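Local coordinates for iron-regulated outer membrane protein (Neisseria meningitidis, PDB 4B7O) that imports iron across the outer membrane as a TonB-dependent transporter, probably taking it up as a siderophore complex, at residues Gly214-Asn219 / Tyr251-Gly256; Pro614-Thr619 / Pro629-Gln634; Leu625-Glu630 / Ser667-Gly672. One frame throughout, in Å; residues are numbered along the deposited sequence.

Contact 1 comes first along the chain and pairs two neighbouring barrel strands, 212-223 and 246-259. Contacts 2 and 3 follow much later, on the opposite side of the chain's centre; contact 1 lies about 40 Å and 42 Å from them, centre to centre. Contacts 2 and 3 form one cluster, with centres about 4 Å apart and Pro629 and Glu630 in common. Here the end of strand 603-618 meets its following loop and the loop after strand 652-665, and the main chain of Phe616 bonds to Ile668 and Val670. The barrel wall is thus seen in contact 1, and in contacts 2 and 3 the long loops folded over the plug.

Contact 1: Gly214-Asn219 / Tyr251-Gly256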
loop_
_atom_site.group_PDB
_atom_site.type_symbol
_atom_site.label_atom_id
_atom_site.label_comp_id
_atom_site.label_asym_id
_atom_site.label_seq_id
_atom_site.Cartn_x
_atom_site.Cartn_y
_atom_site.Cartn_z
ATOM N N GLY A 214 -15.193 -20.739 -9.905
ATOM C CA GLY A 214 -14.648 -20.813 -8.569
ATOM C C GLY A 214 -13.156 -21.042 -8.546
ATOM O O GLY A 214 -12.571 -21.590 -9.487
ATOM N N LEU A 215 -12.525 -20.638 -7.458
ATOM C CA LEU A 215 -11.141 -20.902 -7.381
ATOM C C LEU A 215 -10.726 -21.189 -5.951
ATOM O O LEU A 215 -11.232 -20.572 -5.032
ATOM C CB LEU A 215 -10.434 -19.717 -8.027
ATOM C CG LEU A 215 -9.059 -19.241 -7.690
ATOM C CD1 LEU A 215 -8.591 -18.428 -8.891
ATOM C CD2 LEU A 215 -9.152 -18.370 -6.476
ATOM N N PHE A 216 -9.803 -22.121 -5.763
ATOM C CA PHE A 216 -9.107 -22.163 -4.482
ATOM C C PHE A 216 -7.595 -22.124 -4.659
ATOM O O PHE A 216 -7.026 -22.895 -5.443
ATOM C CB PHE A 216 -9.568 -23.328 -3.593
ATOM C CG PHE A 216 -8.787 -23.445 -2.333
ATOM C CD1 PHE A 216 -9.088 -22.631 -1.240
ATOM C CD2 PHE A 216 -7.693 -24.324 -2.246
ATOM C CE1 PHE A 216 -8.329 -22.707 -0.055
ATOM C CE2 PHE A 216 -6.928 -24.402 -1.077
ATOM C CZ PHE A 216 -7.247 -23.600 0.024
ATOM N N SER A 217 -6.946 -21.243 -3.921
ATOM C CA SER A 217 -5.510 -21.072 -4.077
ATOM C C SER A 217 -4.702 -20.987 -2.789
ATOM O O SER A 217 -5.048 -20.245 -1.872
ATOM C CB SER A 217 -5.226 -19.832 -4.875
ATOM O OG SER A 217 -4.290 -20.190 -5.813
ATOM N N TYR A 218 -3.581 -21.705 -2.769
ATOM C CA TYR A 218 -2.721 -21.762 -1.628
ATOM C C TYR A 218 -1.285 -21.403 -2.036
ATOM O O TYR A 218 -0.801 -21.871 -3.069
ATOM C CB TYR A 218 -2.741 -23.192 -1.063
ATOM C CG TYR A 218 -1.775 -23.336 0.082
ATOM C CD1 TYR A 218 -2.048 -22.744 1.335
ATOM C CD2 TYR A 218 -0.575 -24.016 -0.078
ATOM C CE1 TYR A 218 -1.155 -22.842 2.391
ATOM C CE2 TYR A 218 0.321 -24.132 0.987
ATOM C CZ TYR A 218 0.020 -23.542 2.216
ATOM O OH TYR A 218 0.914 -23.653 3.253
ATOM N N ASN A 219 -0.578 -20.655 -1.207
ATOM C CA ASN A 219 0.793 -20.297 -1.534
ATOM C C ASN A 219 1.649 -20.165 -0.292
ATOM O O ASN A 219 1.256 -19.557 0.714
ATOM C CB ASN A 219 0.853 -18.992 -2.343
ATOM C CG ASN A 219 2.015 -18.978 -3.332
ATOM O OD1 ASN A 219 3.151 -18.504 -3.026
ATOM N ND2 ASN A 219 1.755 -19.529 -4.532
ATOM N N TYR A 251 -3.806 -17.963 1.335
ATOM C CA TYR A 251 -4.727 -18.688 0.499
ATOM C C TYR A 251 -5.916 -17.817 0.106
ATOM O O TYR A 251 -6.180 -16.783 0.708
ATOM C CB TYR A 251 -5.101 -20.013 1.142
ATOM C CG TYR A 251 -6.094 -19.895 2.220
ATOM C CD1 TYR A 251 -7.459 -19.887 1.920
ATOM C CD2 TYR A 251 -5.702 -19.848 3.539
ATOM C CE1 TYR A 251 -8.398 -19.771 2.906
ATOM C CE2 TYR A 251 -6.631 -19.760 4.535
ATOM C CZ TYR A 251 -7.981 -19.714 4.209
ATOM O OH TYR A 251 -8.939 -19.583 5.193
ATOM N N LEU A 252 -6.594 -18.209 -0.954
ATOM C CA LEU A 252 -7.729 -17.458 -1.443
ATOM C C LEU A 252 -8.787 -18.451 -1.846
ATOM O O LEU A 252 -8.498 -19.380 -2.625
ATOM C CB LEU A 252 -7.315 -16.624 -2.648
ATOM C CG LEU A 252 -8.393 -15.868 -3.418
ATOM C CD1 LEU A 252 -9.190 -14.861 -2.588
ATOM C CD2 LEU A 252 -7.721 -15.174 -4.595
ATOM N N ALA A 253 -9.988 -18.287 -1.307
ATOM C CA ALA A 253 -11.120 -19.059 -1.835
ATOM C C ALA A 253 -12.172 -18.099 -2.415
ATOM O O ALA A 253 -12.545 -17.065 -1.787
ATOM C CB ALA A 253 -11.731 -19.946 -0.777
ATOM N N LYS A 254 -12.624 -18.404 -3.622
ATOM C CA LYS A 254 -13.464 -17.446 -4.295
ATOM C C LYS A 254 -14.555 -18.174 -5.071
ATOM O O LYS A 254 -14.246 -19.081 -5.853
ATOM C CB LYS A 254 -12.586 -16.607 -5.225
ATOM C CG LYS A 254 -13.317 -15.715 -6.187
ATOM C CD LYS A 254 -12.390 -14.757 -6.919
ATOM C CE LYS A 254 -11.940 -13.613 -6.024
ATOM N NZ LYS A 254 -11.095 -12.665 -6.810
ATOM N N ILE A 255 -15.824 -17.794 -4.882
ATOM C CA ILE A 255 -16.880 -18.341 -5.765
ATOM C C ILE A 255 -17.656 -17.234 -6.433
ATOM O O ILE A 255 -17.918 -16.162 -5.859
ATOM C CB ILE A 255 -17.895 -19.240 -5.035
ATOM C CG1 ILE A 255 -17.935 -18.892 -3.565
ATOM C CG2 ILE A 255 -17.467 -20.677 -5.033
ATOM C CD1 ILE A 255 -19.133 -18.070 -3.166
ATOM N N GLY A 256 -18.052 -17.490 -7.660
ATOM C CA GLY A 256 -18.741 -16.456 -8.357
ATOM C C GLY A 256 -19.799 -16.979 -9.267
ATOM O O GLY A 256 -19.735 -18.106 -9.836
#
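Gly214-Asn219 and Tyr251-Gly256 run antiparallel at 177°, their axes 4.6 Å apart, with Leu215 opposite Lys254 and Ser217 opposite Leu252 as the hydrogen-bonded pairs. Leu215 N donates a hydrogen bond to Lys254 O at 2.8 Å, and Lys254 N donates one to Leu215 O at 2.9 Å. Ser217 N reaches Leu252 O at 2.7 Å; the return bond from Leu252 N to Ser217 O is present too, but that oxygen is less surely placed. In the non-hydrogen-bonded pair between them, Phe216 CA and Ala253 CA turn their hydrogens to Leu252 O and Leu215 O.

On one face the aromatic residues gather. The Phe216 ring takes the methyl of Ala253 at its edge, in plane, with CD1 3.8 Å from CB. It then leans diagonally past its paired residue to Tyr251, where CE1 of Phe216 comes 3.6 Å from CD1 of Tyr251, the two planes inclined at 41°. Tyr251 holds CG between its backbone N and carbonyl carbon (chi1 78°), while Tyr218 has CG opposite the N; the two rings therefore diverge, and Tyr218 meets its neighbour at the ring edge, CD1 to Tyr251 CB at 4.1 Å.

Leu215, Ser217, Leu252 and Lys254 occupy the other face. Leu215 CD2 rests against Leu252 CD2 at 4.0 Å, and both leucines also touch Val172. Lys254 bends at chi3 and carries its amine away to Asp173, Thr171 and the carbonyl of Val172, while Ser217 OG bonds to Ser204 on the adjoining strand. The aromatic face is consistent with a lipid-facing outer surface, and the inner face here holds the chain at the end of plug strand 166-171 and just after it; the strand pair is part of the antiparallel barrel wall of a TonB-dependent transporter.

Contact 2: Pro614-Thr619 / Pro629-Gln634; sequences PRFYDT and PEFGAQ
Phe616 and Pro614, near the end of barrel strand 603-618, pack against Phe631 and Ala633 in the loop that leads to strand 638-647. This is a long loop of a TonB-dependent barrel, probably extracellular, doubling back over the strand it has just left and lying against the plug.

The apolar contact is between the two phenylalanines, whose side chains cross at about a right angle. Phe616 has CG beside its backbone N, opposite the carbonyl carbon (chi1 -77°), which sends the ring toward the loop. CE2 of that ring comes 3.7 Å from Phe631 CB, so the far rim of Phe616 presses on the root of the other side chain, and the Phe631 ring itself leads away to Asn115. Met112 of the short plug strand 112-113 touches both Phe616 and Pro614, joining barrel strand, loop and plug in one buried patch.

Contacts with main-chain oxygens form a second group. Phe616 CZ lies 3.6 Å from Phe631 O, obliquely to the ring, and Pro614 CG approaches Ala633 O at 3.4 Å. The intervening Gly632 has a positive phi in an extended shape that suits glycine, and it carries the chain from residues 629-631, which have helical backbone angles, along to Ala633.

The polar group is less certain. Arg615 is bent at chi2 (-42°), which folds its guanidinium back toward the start of the segment and brings its edge against the Gln634 amide, with the two planes 70° apart. That amide is probably turned over in the model, and its very short approach to Arg615 NH1 is doubtful. NH1 itself, with its position correspondingly less sure, donates to Pro614 O at 2.9 Å.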
loop_
_atom_site.group_PDB
_atom_site.type_symbol
_atom_site.label_atom_id
_atom_site.label_comp_id
_atom_site.label_asym_id
_atom_site.label_seq_id
_atom_site.Cartn_x
_atom_site.Cartn_y
_atom_site.Cartn_z
ATOM N N PRO A 614 8.368 16.226 -0.376
ATOM C CA PRO A 614 7.360 16.258 0.662
ATOM C C PRO A 614 7.861 17.000 1.872
ATOM O O PRO A 614 8.937 16.721 2.349
ATOM C CB PRO A 614 7.137 14.802 0.989
ATOM C CG PRO A 614 8.432 14.161 0.669
ATOM C CD PRO A 614 8.990 14.911 -0.493
ATOM N N ARG A 615 7.114 18.013 2.284
ATOM C CA ARG A 615 7.567 18.951 3.309
ATOM C C ARG A 615 6.453 19.140 4.310
ATOM O O ARG A 615 5.321 19.402 3.918
ATOM C CB ARG A 615 7.970 20.271 2.676
ATOM C CG ARG A 615 9.359 20.191 2.111
ATOM C CD ARG A 615 10.328 19.443 3.023
ATOM N NE ARG A 615 11.669 19.498 2.440
ATOM C CZ ARG A 615 12.153 18.633 1.533
ATOM N NH1 ARG A 615 11.426 17.616 1.130
ATOM N NH2 ARG A 615 13.369 18.789 1.028
ATOM N N PHE A 616 6.758 18.929 5.592
ATOM C CA PHE A 616 5.736 18.965 6.671
ATOM C C PHE A 616 5.967 20.209 7.524
ATOM O O PHE A 616 7.063 20.360 8.073
ATOM C CB PHE A 616 5.850 17.700 7.516
ATOM C CG PHE A 616 5.262 16.479 6.870
ATOM C CD1 PHE A 616 5.763 15.988 5.658
ATOM C CD2 PHE A 616 4.230 15.780 7.501
ATOM C CE1 PHE A 616 5.216 14.866 5.053
ATOM C CE2 PHE A 616 3.663 14.643 6.908
ATOM C CZ PHE A 616 4.161 14.188 5.681
ATOM N N TYR A 617 4.979 21.111 7.582
ATOM C CA TYR A 617 5.145 22.423 8.276
ATOM C C TYR A 617 4.387 22.459 9.575
ATOM O O TYR A 617 3.163 22.193 9.592
ATOM C CB TYR A 617 4.578 23.567 7.445
ATOM C CG TYR A 617 5.316 23.824 6.189
ATOM C CD1 TYR A 617 5.087 23.026 5.056
ATOM C CD2 TYR A 617 6.248 24.839 6.113
ATOM C CE1 TYR A 617 5.774 23.247 3.886
ATOM C CE2 TYR A 617 6.948 25.079 4.936
ATOM C CZ TYR A 617 6.695 24.280 3.829
ATOM O OH TYR A 617 7.345 24.458 2.652
ATOM N N ASP A 618 5.086 22.831 10.641
ATOM C CA ASP A 618 4.555 22.728 12.010
ATOM C C ASP A 618 3.842 24.012 12.324
ATOM O O ASP A 618 4.462 25.076 12.314
ATOM C CB ASP A 618 5.726 22.593 13.004
ATOM C CG ASP A 618 6.328 21.180 13.058
ATOM O OD1 ASP A 618 5.700 20.258 13.642
ATOM O OD2 ASP A 618 7.452 21.002 12.546
ATOM N N THR A 619 2.559 23.971 12.620
ATOM C CA THR A 619 1.959 25.233 13.094
ATOM C C THR A 619 1.537 25.195 14.545
ATOM O O THR A 619 0.653 25.955 14.944
ATOM C CB THR A 619 0.704 25.613 12.305
ATOM O OG1 THR A 619 -0.271 24.557 12.427
ATOM C CG2 THR A 619 1.049 25.913 10.837
ATOM N N PRO A 629 8.644 7.315 8.919
ATOM C CA PRO A 629 8.493 6.908 7.504
ATOM C C PRO A 629 7.039 6.692 7.082
ATOM O O PRO A 629 6.730 6.755 5.894
ATOM C CB PRO A 629 9.263 5.566 7.412
ATOM C CG PRO A 629 9.712 5.205 8.814
ATOM C CD PRO A 629 9.675 6.498 9.606
ATOM N N GLU A 630 6.194 6.363 8.047
ATOM C CA GLU A 630 4.753 6.282 7.893
ATOM C C GLU A 630 4.192 7.538 7.145
ATOM O O GLU A 630 3.350 7.416 6.267
ATOM C CB GLU A 630 4.164 6.211 9.306
ATOM C CG GLU A 630 2.692 5.859 9.380
ATOM C CD GLU A 630 2.059 6.291 10.696
ATOM O OE1 GLU A 630 2.772 6.297 11.757
ATOM O OE2 GLU A 630 0.833 6.638 10.663
ATOM N N PHE A 631 4.659 8.726 7.547
ATOM C CA PHE A 631 4.281 9.996 6.910
ATOM C C PHE A 631 4.954 10.192 5.566
ATOM O O PHE A 631 4.356 10.706 4.635
ATOM C CB PHE A 631 4.550 11.176 7.851
ATOM C CG PHE A 631 3.790 11.043 9.130
ATOM C CD1 PHE A 631 2.421 11.310 9.140
ATOM C CD2 PHE A 631 4.410 10.516 10.294
ATOM C CE1 PHE A 631 1.689 11.141 10.276
ATOM C CE2 PHE A 631 3.670 10.311 11.457
ATOM C CZ PHE A 631 2.300 10.622 11.435
ATOM N N GLY A 632 6.207 9.806 5.478
ATOM C CA GLY A 632 6.856 9.834 4.198
ATOM C C GLY A 632 8.315 10.003 4.421
ATOM O O GLY A 632 8.751 9.997 5.579
ATOM N N ALA A 633 9.046 10.126 3.309
ATOM C CA ALA A 633 10.481 10.371 3.290
ATOM C C ALA A 633 10.799 11.255 2.084
ATOM O O ALA A 633 10.104 11.168 1.039
ATOM C CB ALA A 633 11.234 9.056 3.146
ATOM N N GLN A 634 11.834 12.094 2.232
ATOM C CA GLN A 634 12.530 12.688 1.066
ATOM C C GLN A 634 13.445 11.693 0.291
ATOM O O GLN A 634 14.622 11.508 0.638
ATOM C CB GLN A 634 13.384 13.887 1.503
ATOM C CG GLN A 634 14.088 14.629 0.342
ATOM C CD GLN A 634 13.085 15.191 -0.671
ATOM O OE1 GLN A 634 12.800 14.575 -1.739
ATOM N NE2 GLN A 634 12.514 16.340 -0.331
#

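Contact 3: Leu625-Glu630 / Ser667-Gly672; sequences LSANPE and SILVAG
The flat groups between Leu669 and Ala627 are peptides, not rings. Leu669 CD1 sits over the Ser626-Ala627 peptide, almost straight above Ala627 N at 3.6 Å, while Ile668 CD1 comes to the same peptide from beyond its oxygen end, 3.5 Å from Ser626 O.

The other branch of Leu669 reaches back along the loop, CD2 lying 3.6 Å from Leu625 CB, so the two branches together cover the backbone from Leu625 to Ala627 from one side. Its CG stands beside the backbone N, opposite the carbonyl carbon (chi1 -61°), and CD1 also meets the methyl of Ala627, 3.9 Å from CB. Both Ile668 and Leu669 touch Phe616 as well, which ties this loop pair to strand 603-618.

Each loop is shaped by a serine in an ST turn. Ser626 OG accepts from Asn628 N at 3.2 Å, and Ser667 OG accepts from Leu669 N at 2.9 Å while also bonding to Gln673; a type I turn from Leu669 to Gly672 follows. The hydrogen bonds of both loops are made within each loop or to other parts of the chain, none between these two segments. What joins them is aliphatic carbon laid on the backbone and on the CB atoms of Leu625 and Ala627, an association held by shape and burial.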
loop_
_atom_site.group_PDB
_atom_site.type_symbol
_atom_site.label_atom_id
_atom_site.label_comp_id
_atom_site.label_asym_id
_atom_site.label_seq_id
_atom_site.Cartn_x
_atom_site.Cartn_y
_atom_site.Cartn_z
ATOM N N LEU A 625 4.429 17.567 14.572
ATOM C CA LEU A 625 4.586 16.827 13.304
ATOM C C LEU A 625 5.742 15.815 13.360
ATOM O O LEU A 625 6.788 16.100 13.927
ATOM C CB LEU A 625 4.709 17.764 12.074
ATOM C CG LEU A 625 3.383 18.355 11.586
ATOM C CD1 LEU A 625 3.457 18.912 10.183
ATOM C CD2 LEU A 625 2.252 17.370 11.631
ATOM N N SER A 626 5.583 14.680 12.691
ATOM C CA SER A 626 6.535 13.547 12.807
ATOM C C SER A 626 7.360 13.188 11.560
ATOM O O SER A 626 6.824 13.168 10.451
ATOM C CB SER A 626 5.753 12.298 13.221
ATOM O OG SER A 626 6.641 11.205 13.435
ATOM N N ALA A 627 8.617 12.801 11.772
ATOM C CA ALA A 627 9.501 12.314 10.698
ATOM C C ALA A 627 9.410 10.815 10.445
ATOM O O ALA A 627 10.221 10.242 9.715
ATOM C CB ALA A 627 10.934 12.667 11.001
ATOM N N ASN A 628 8.443 10.174 11.065
ATOM C CA ASN A 628 8.286 8.739 10.932
ATOM C C ASN A 628 7.997 8.387 9.454
ATOM O O ASN A 628 7.180 9.076 8.811
ATOM C CB ASN A 628 7.134 8.256 11.841
ATOM C CG ASN A 628 7.528 8.167 13.304
ATOM O OD1 ASN A 628 8.644 8.535 13.731
ATOM N ND2 ASN A 628 6.613 7.676 14.085
ATOM N N PRO A 629 8.644 7.315 8.919
ATOM C CA PRO A 629 8.493 6.908 7.504
ATOM C C PRO A 629 7.039 6.692 7.082
ATOM O O PRO A 629 6.730 6.755 5.894
ATOM C CB PRO A 629 9.263 5.566 7.412
ATOM C CG PRO A 629 9.712 5.205 8.814
ATOM C CD PRO A 629 9.675 6.498 9.606
ATOM N N GLU A 630 6.194 6.363 8.047
ATOM C CA GLU A 630 4.753 6.282 7.893
ATOM C C GLU A 630 4.192 7.538 7.145
ATOM O O GLU A 630 3.350 7.416 6.267
ATOM C CB GLU A 630 4.164 6.211 9.306
ATOM C CG GLU A 630 2.692 5.859 9.380
ATOM C CD GLU A 630 2.059 6.291 10.696
ATOM O OE1 GLU A 630 2.772 6.297 11.757
ATOM O OE2 GLU A 630 0.833 6.638 10.663
ATOM N N SER A 667 15.170 16.262 6.012
ATOM C CA SER A 667 14.056 15.575 6.632
ATOM C C SER A 667 12.801 15.949 5.863
ATOM O O SER A 667 12.785 16.970 5.150
ATOM C CB SER A 667 13.965 16.062 8.112
ATOM O OG SER A 667 12.756 15.675 8.779
ATOM N N ILE A 668 11.731 15.170 6.017
ATOM C CA ILE A 668 10.440 15.667 5.559
ATOM C C ILE A 668 9.951 16.900 6.391
ATOM O O ILE A 668 9.107 17.673 5.914
ATOM C CB ILE A 668 9.377 14.560 5.540
ATOM C CG1 ILE A 668 9.168 14.001 6.947
ATOM C CG2 ILE A 668 9.776 13.455 4.588
ATOM C CD1 ILE A 668 7.859 13.233 7.122
ATOM N N LEU A 669 10.454 17.067 7.630
ATOM C CA LEU A 669 10.026 18.171 8.490
ATOM C C LEU A 669 10.768 19.464 8.157
ATOM O O LEU A 669 11.993 19.559 8.247
ATOM C CB LEU A 669 10.171 17.846 9.996
ATOM C CG LEU A 669 9.351 16.655 10.523
ATOM C CD1 LEU A 669 9.762 16.225 11.928
ATOM C CD2 LEU A 669 7.872 16.976 10.458
ATOM N N VAL A 670 9.994 20.477 7.808
ATOM C CA VAL A 670 10.534 21.770 7.506
ATOM C C VAL A 670 11.257 22.310 8.748
ATOM O O VAL A 670 12.345 22.900 8.636
ATOM C CB VAL A 670 9.404 22.712 7.072
ATOM C CG1 VAL A 670 9.849 24.181 7.142
ATOM C CG2 VAL A 670 8.965 22.326 5.679
ATOM N N ALA A 671 10.632 22.105 9.911
ATOM C CA ALA A 671 11.213 22.456 11.221
ATOM C C ALA A 671 12.508 21.642 11.592
ATOM O O ALA A 671 13.273 22.055 12.467
ATOM C CB ALA A 671 10.138 22.340 12.313
ATOM N N GLY A 672 12.759 20.518 10.904
ATOM C CA GLY A 672 13.942 19.653 11.150
ATOM C C GLY A 672 13.573 18.439 12.005
ATOM O O GLY A 672 12.611 18.454 12.767
#